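Cysteine-rich repeat secretory protein 15 (Arabidopsis thaliana, PDB 6GRF) probably modulates cell-to-cell trafficking through plasmodesmata, carrying a tandem DUF26 ectodomain outside the cell membrane. Local coordinates at residues A[137-149]-A[158-170]. Sequence-based numbering, arbitrary orientation. Where two conformers were deposited one is given.
Sequences DFFKRRDDVLSDL and VSRSGLVEGYAQC
Ser159 donates its hydroxyl to Asp148, OG to OD2 at 2.7 Å, and this short bond ties the end strand of the sheet to the last turn of helix 137-149. OD2 receives it on the anti lone pair, the one turned from OD1, and the same oxygen forms a salt bridge with Lys157, so one carboxylate oxygen joins two strand residues and would probably stay ionised. Two turns earlier a weak hydrogen bond, long but nearly straight, runs from Arg141 NH1 to Ser161 OG (3.4 Å, 175° at the hydrogen), with OG at the edge of the guanidinium and Gly162 CA over one face. The bend at chi2 (-89°) folds the arginine alongside Ser161, bringing CD to 3.0 Å from OG. Gly162 lies in the type II' turn from Ser161 to Val164 that joins the two strands.

Between these polar links, aliphatic side chains pack on each other and on the hairpin backbone. Val145 straddles the hairpin: CG1 rests on the backbone of Gly166, 3.8 Å from its CA, while CG2 reaches Val164 O on one strand and Ser161 N on the other, two atoms hydrogen-bonded to each other. Gly166, with no side chain, offers its backbone directly to Val145 and Leu149. Val164 spreads its methyls, CG1 over Arg142 CA and CG2 obliquely against the Phe138 ring, 3.6 Å from CE1. At the other end Leu149 CB meets Ala168 CB at 4.0 Å, and CD2 lies against Ser159 CB.

The helix runs 24° from strand 164-170 and nearly antiparallel to 158-161. In the five-stranded antiparallel sheet of the second Gnk2-homologous (DUF26) domain it covers the part of one face formed by the 156-161/164-170 hairpin, beside helix 176-193. Leu146 turns instead to Val187 and Leu190 of that helix, while strand 164-170 pairs on its other side with strand 207-213.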
loop_
_atom_site.group_PDB
_atom_site.type_symbol
_atom_site.label_atom_id
_atom_site.label_comp_id
_atom_site.label_asym_id
_atom_site.label_seq_id
_atom_site.Cartn_x
_atom_site.Cartn_y
_atom_site.Cartn_z
ATOM N N ASP A 137 19.317 4.618 23.022
ATOM C CA ASP A 137 18.243 3.737 23.443
ATOM C C ASP A 137 17.087 3.780 22.430
ATOM O O ASP A 137 16.505 2.749 22.112
ATOM C CB ASP A 137 17.752 4.091 24.847
ATOM C CG ASP A 137 16.706 3.118 25.362
ATOM O OD1 ASP A 137 17.046 1.922 25.529
ATOM O OD2 ASP A 137 15.545 3.552 25.541
ATOM N N PHE A 138 16.747 4.978 21.948
ATOM C CA PHE A 138 15.711 5.139 20.948
ATOM C C PHE A 138 16.015 4.275 19.718
ATOM O O PHE A 138 15.129 3.611 19.187
ATOM C CB PHE A 138 15.585 6.597 20.509
ATOM C CG PHE A 138 14.540 6.782 19.445
ATOM C CD1 PHE A 138 13.191 6.737 19.767
ATOM C CD2 PHE A 138 14.902 6.935 18.113
ATOM C CE1 PHE A 138 12.228 6.891 18.782
ATOM C CE2 PHE A 138 13.933 7.079 17.130
ATOM C CZ PHE A 138 12.601 7.047 17.469
ATOM N N PHE A 139 17.273 4.301 19.268
ATOM C CA PHE A 139 17.672 3.639 18.039
ATOM C C PHE A 139 17.727 2.120 18.241
ATOM O O PHE A 139 17.407 1.372 17.334
ATOM C CB PHE A 139 18.958 4.274 17.503
ATOM C CG PHE A 139 18.694 5.649 16.947
ATOM C CD1 PHE A 139 17.818 5.822 15.886
ATOM C CD2 PHE A 139 19.254 6.772 17.526
ATOM C CE1 PHE A 139 17.536 7.086 15.393
ATOM C CE2 PHE A 139 18.967 8.037 17.038
ATOM C CZ PHE A 139 18.112 8.193 15.971
ATOM N N LYS A 140 18.102 1.668 19.436
ATOM C CA LYS A 140 18.112 0.254 19.718
ATOM C C LYS A 140 16.667 -0.276 19.736
ATOM O O LYS A 140 16.402 -1.383 19.266
ATOM C CB LYS A 140 18.835 -0.044 21.036
ATOM C CG LYS A 140 19.061 -1.531 21.278
ATOM C CD LYS A 140 19.930 -1.869 22.483
ATOM C CE LYS A 140 20.680 -3.186 22.341
ATOM N NZ LYS A 140 19.849 -4.259 21.734
ATOM N N ARG A 141 15.740 0.513 20.285
ATOM C CA ARG A 141 14.339 0.112 20.372
ATOM C C ARG A 141 13.730 0.109 18.963
ATOM O O ARG A 141 12.943 -0.754 18.629
ATOM C CB ARG A 141 13.541 1.038 21.291
ATOM C CG ARG A 141 14.064 1.124 22.721
ATOM C CD ARG A 141 13.488 0.081 23.648
ATOM N NE ARG A 141 13.842 0.278 25.055
ATOM C CZ ARG A 141 13.616 -0.628 25.998
ATOM N NH1 ARG A 141 12.894 -1.698 25.712
ATOM N NH2 ARG A 141 14.119 -0.474 27.209
ATOM N N ARG A 142 14.110 1.088 18.146
ATOM C CA ARG A 142 13.664 1.127 16.774
ATOM C C ARG A 142 14.122 -0.147 16.057
ATOM O O ARG A 142 13.329 -0.783 15.394
ATOM C CB ARG A 142 14.196 2.378 16.070
ATOM C CG ARG A 142 13.651 2.565 14.660
ATOM C CD ARG A 142 14.779 2.703 13.657
ATOM N NE ARG A 142 15.127 4.085 13.433
ATOM C CZ ARG A 142 16.172 4.514 12.744
ATOM N NH1 ARG A 142 17.350 3.922 12.843
ATOM N NH2 ARG A 142 16.014 5.557 11.949
ATOM N N ASP A 143 15.408 -0.489 16.190
ATOM C CA ASP A 143 15.962 -1.705 15.619
ATOM C C ASP A 143 15.145 -2.930 16.048
ATOM O O ASP A 143 14.813 -3.753 15.202
ATOM C CB ASP A 143 17.437 -1.893 15.967
ATOM C CG ASP A 143 18.370 -1.140 15.032
ATOM O OD1 ASP A 143 17.859 -0.537 14.053
ATOM O OD2 ASP A 143 19.600 -1.144 15.294
ATOM N N ASP A 144 14.821 -3.054 17.341
ATOM C CA ASP A 144 14.032 -4.203 17.813
ATOM C C ASP A 144 12.639 -4.211 17.152
ATOM O O ASP A 144 12.131 -5.259 16.783
ATOM C CB ASP A 144 13.874 -4.221 19.333
ATOM C CG ASP A 144 15.182 -4.306 20.099
ATOM O OD1 ASP A 144 16.131 -4.936 19.601
ATOM O OD2 ASP A 144 15.229 -3.749 21.206
ATOM N N VAL A 145 12.019 -3.040 17.027
ATOM C CA VAL A 145 10.682 -2.923 16.454
ATOM C C VAL A 145 10.715 -3.327 14.970
ATOM O O VAL A 145 9.899 -4.134 14.538
ATOM C CB VAL A 145 10.128 -1.502 16.668
ATOM C CG1 VAL A 145 9.023 -1.146 15.694
ATOM C CG2 VAL A 145 9.652 -1.328 18.095
ATOM N N LEU A 146 11.674 -2.779 14.218
ATOM C CA LEU A 146 11.791 -3.009 12.779
ATOM C C LEU A 146 12.145 -4.472 12.515
ATOM O O LEU A 146 11.682 -5.052 11.539
ATOM C CB LEU A 146 12.843 -2.067 12.184
ATOM C CG LEU A 146 12.447 -0.593 12.114
ATOM C CD1 LEU A 146 13.521 0.208 11.409
ATOM C CD2 LEU A 146 11.109 -0.403 11.416
ATOM N N SER A 147 12.936 -5.071 13.409
ATOM C CA SER A 147 13.294 -6.467 13.278
ATOM C C SER A 147 12.053 -7.364 13.440
ATOM O O SER A 147 11.911 -8.388 12.759
ATOM C CB SER A 147 14.367 -6.844 14.249
ATOM O OG SER A 147 14.495 -8.253 14.280
ATOM N N ASP A 148 11.164 -6.989 14.358
ATOM C CA ASP A 148 9.947 -7.735 14.608
ATOM C C ASP A 148 8.976 -7.594 13.416
ATOM O O ASP A 148 8.362 -8.574 13.026
ATOM C CB ASP A 148 9.307 -7.281 15.917
ATOM C CG ASP A 148 8.089 -8.093 16.314
ATOM O OD1 ASP A 148 8.040 -9.297 15.989
ATOM O OD2 ASP A 148 7.186 -7.505 16.909
ATOM N N LEU A 149 8.851 -6.379 12.864
ATOM C CA LEU A 149 7.987 -6.082 11.699
ATOM C C LEU A 149 8.379 -6.977 10.511
ATOM O O LEU A 149 7.503 -7.540 9.837
ATOM C CB LEU A 149 8.097 -4.600 11.310
ATOM C CG LEU A 149 7.523 -3.571 12.287
ATOM C CD1 LEU A 149 7.531 -2.178 11.670
ATOM C CD2 LEU A 149 6.120 -3.912 12.755
ATOM N N VAL A 158 1.766 -5.262 14.440
ATOM C CA VAL A 158 1.961 -4.125 15.328
ATOM C C VAL A 158 3.117 -4.497 16.259
ATOM O O VAL A 158 3.110 -5.599 16.813
ATOM C CB VAL A 158 0.699 -3.828 16.150
ATOM C CG1 VAL A 158 0.995 -2.847 17.269
ATOM C CG2 VAL A 158 -0.452 -3.336 15.290
ATOM N N SER A 159 4.097 -3.598 16.406
ATOM C CA SER A 159 5.231 -3.857 17.280
ATOM C C SER A 159 5.555 -2.639 18.159
ATOM O O SER A 159 5.332 -1.512 17.773
ATOM C CB SER A 159 6.416 -4.294 16.477
ATOM O OG SER A 159 7.419 -4.802 17.349
ATOM N N ARG A 160 6.130 -2.902 19.338
ATOM C CA ARG A 160 6.296 -1.905 20.380
ATOM C C ARG A 160 7.506 -2.312 21.237
ATOM O O ARG A 160 7.696 -3.475 21.550
ATOM C CB ARG A 160 4.984 -1.800 21.165
ATOM C CG ARG A 160 4.884 -0.648 22.157
ATOM C CD ARG A 160 3.548 -0.632 22.907
ATOM N NE ARG A 160 2.396 -0.161 22.128
ATOM C CZ ARG A 160 1.618 -0.926 21.347
ATOM N NH1 ARG A 160 1.892 -2.209 21.176
ATOM N NH2 ARG A 160 0.560 -0.408 20.735
ATOM N N SER A 161 8.368 -1.346 21.529
ATOM C CA SER A 161 9.478 -1.531 22.439
ATOM C C SER A 161 9.779 -0.169 23.051
ATOM O O SER A 161 10.183 0.741 22.329
ATOM C CB SER A 161 10.675 -2.102 21.724
ATOM O OG SER A 161 11.828 -2.107 22.549
ATOM N N GLY A 162 9.530 -0.038 24.360
ATOM C CA GLY A 162 9.576 1.241 25.026
ATOM C C GLY A 162 8.569 2.200 24.409
ATOM O O GLY A 162 7.384 1.850 24.218
ATOM N N LEU A 163 9.043 3.393 24.040
ATOM C CA LEU A 163 8.179 4.396 23.454
ATOM C C LEU A 163 8.225 4.330 21.916
ATOM O O LEU A 163 7.717 5.224 21.258
ATOM C CB LEU A 163 8.604 5.775 23.974
ATOM C CG LEU A 163 8.392 6.020 25.472
ATOM C CD1 LEU A 163 8.668 7.475 25.826
ATOM C CD2 LEU A 163 6.979 5.630 25.892
ATOM N N VAL A 164 8.808 3.274 21.342
ATOM C CA VAL A 164 8.842 3.118 19.895
ATOM C C VAL A 164 7.780 2.103 19.462
ATOM O O VAL A 164 7.760 0.989 19.968
ATOM C CB VAL A 164 10.232 2.692 19.398
ATOM C CG1 VAL A 164 10.266 2.603 17.877
ATOM C CG2 VAL A 164 11.325 3.619 19.919
ATOM N N GLU A 165 6.942 2.519 18.495
ATOM C CA GLU A 165 5.853 1.722 17.930
ATOM C C GLU A 165 6.070 1.609 16.419
ATOM O O GLU A 165 6.620 2.522 15.806
ATOM C CB GLU A 165 4.481 2.367 18.157
ATOM C CG GLU A 165 3.716 1.844 19.367
ATOM C CD GLU A 165 2.241 1.559 19.107
ATOM O OE1 GLU A 165 1.946 0.729 18.224
ATOM O OE2 GLU A 165 1.386 2.165 19.788
ATOM N N GLY A 166 5.614 0.492 15.845
ATOM C CA GLY A 166 5.730 0.213 14.425
ATOM C C GLY A 166 4.519 -0.528 13.883
ATOM O O GLY A 166 3.798 -1.165 14.615
ATOM N N TYR A 167 4.323 -0.424 12.565
ATOM C CA TYR A 167 3.256 -1.099 11.844
ATOM C C TYR A 167 3.798 -1.469 10.462
ATOM O O TYR A 167 4.485 -0.658 9.816
ATOM C CB TYR A 167 2.008 -0.219 11.747
ATOM C CG TYR A 167 0.830 -0.903 11.110
ATOM C CD1 TYR A 167 0.719 -1.003 9.730
ATOM C CD2 TYR A 167 -0.151 -1.499 11.885
ATOM C CE1 TYR A 167 -0.342 -1.667 9.136
ATOM C CE2 TYR A 167 -1.221 -2.165 11.305
ATOM C CZ TYR A 167 -1.320 -2.237 9.928
ATOM O OH TYR A 167 -2.368 -2.881 9.344
ATOM N N ALA A 168 3.562 -2.714 10.066
ATOM C CA ALA A 168 3.874 -3.177 8.715
ATOM C C ALA A 168 2.716 -4.021 8.176
ATOM O O ALA A 168 2.009 -4.681 8.929
ATOM C CB ALA A 168 5.159 -3.962 8.692
ATOM N N GLN A 169 2.560 -3.969 6.852
ATOM C CA GLN A 169 1.472 -4.627 6.131
ATOM C C GLN A 169 2.053 -5.109 4.798
ATOM O O GLN A 169 2.745 -4.345 4.127
ATOM C CB GLN A 169 0.312 -3.638 5.973
ATOM C CG GLN A 169 -0.789 -4.041 4.991
ATOM C CD GLN A 169 -2.012 -4.612 5.665
ATOM O OE1 GLN A 169 -2.301 -5.805 5.545
ATOM N NE2 GLN A 169 -2.734 -3.780 6.396
ATOM N N CYS A 170 1.831 -6.392 4.489
ATOM C CA CYS A 170 2.042 -6.952 3.144
ATOM C C CYS A 170 0.716 -7.005 2.386
ATOM O O CYS A 170 -0.305 -7.433 2.945
ATOM C CB CYS A 170 2.603 -8.362 3.209
ATOM S SG CYS A 170 4.374 -8.372 3.570
#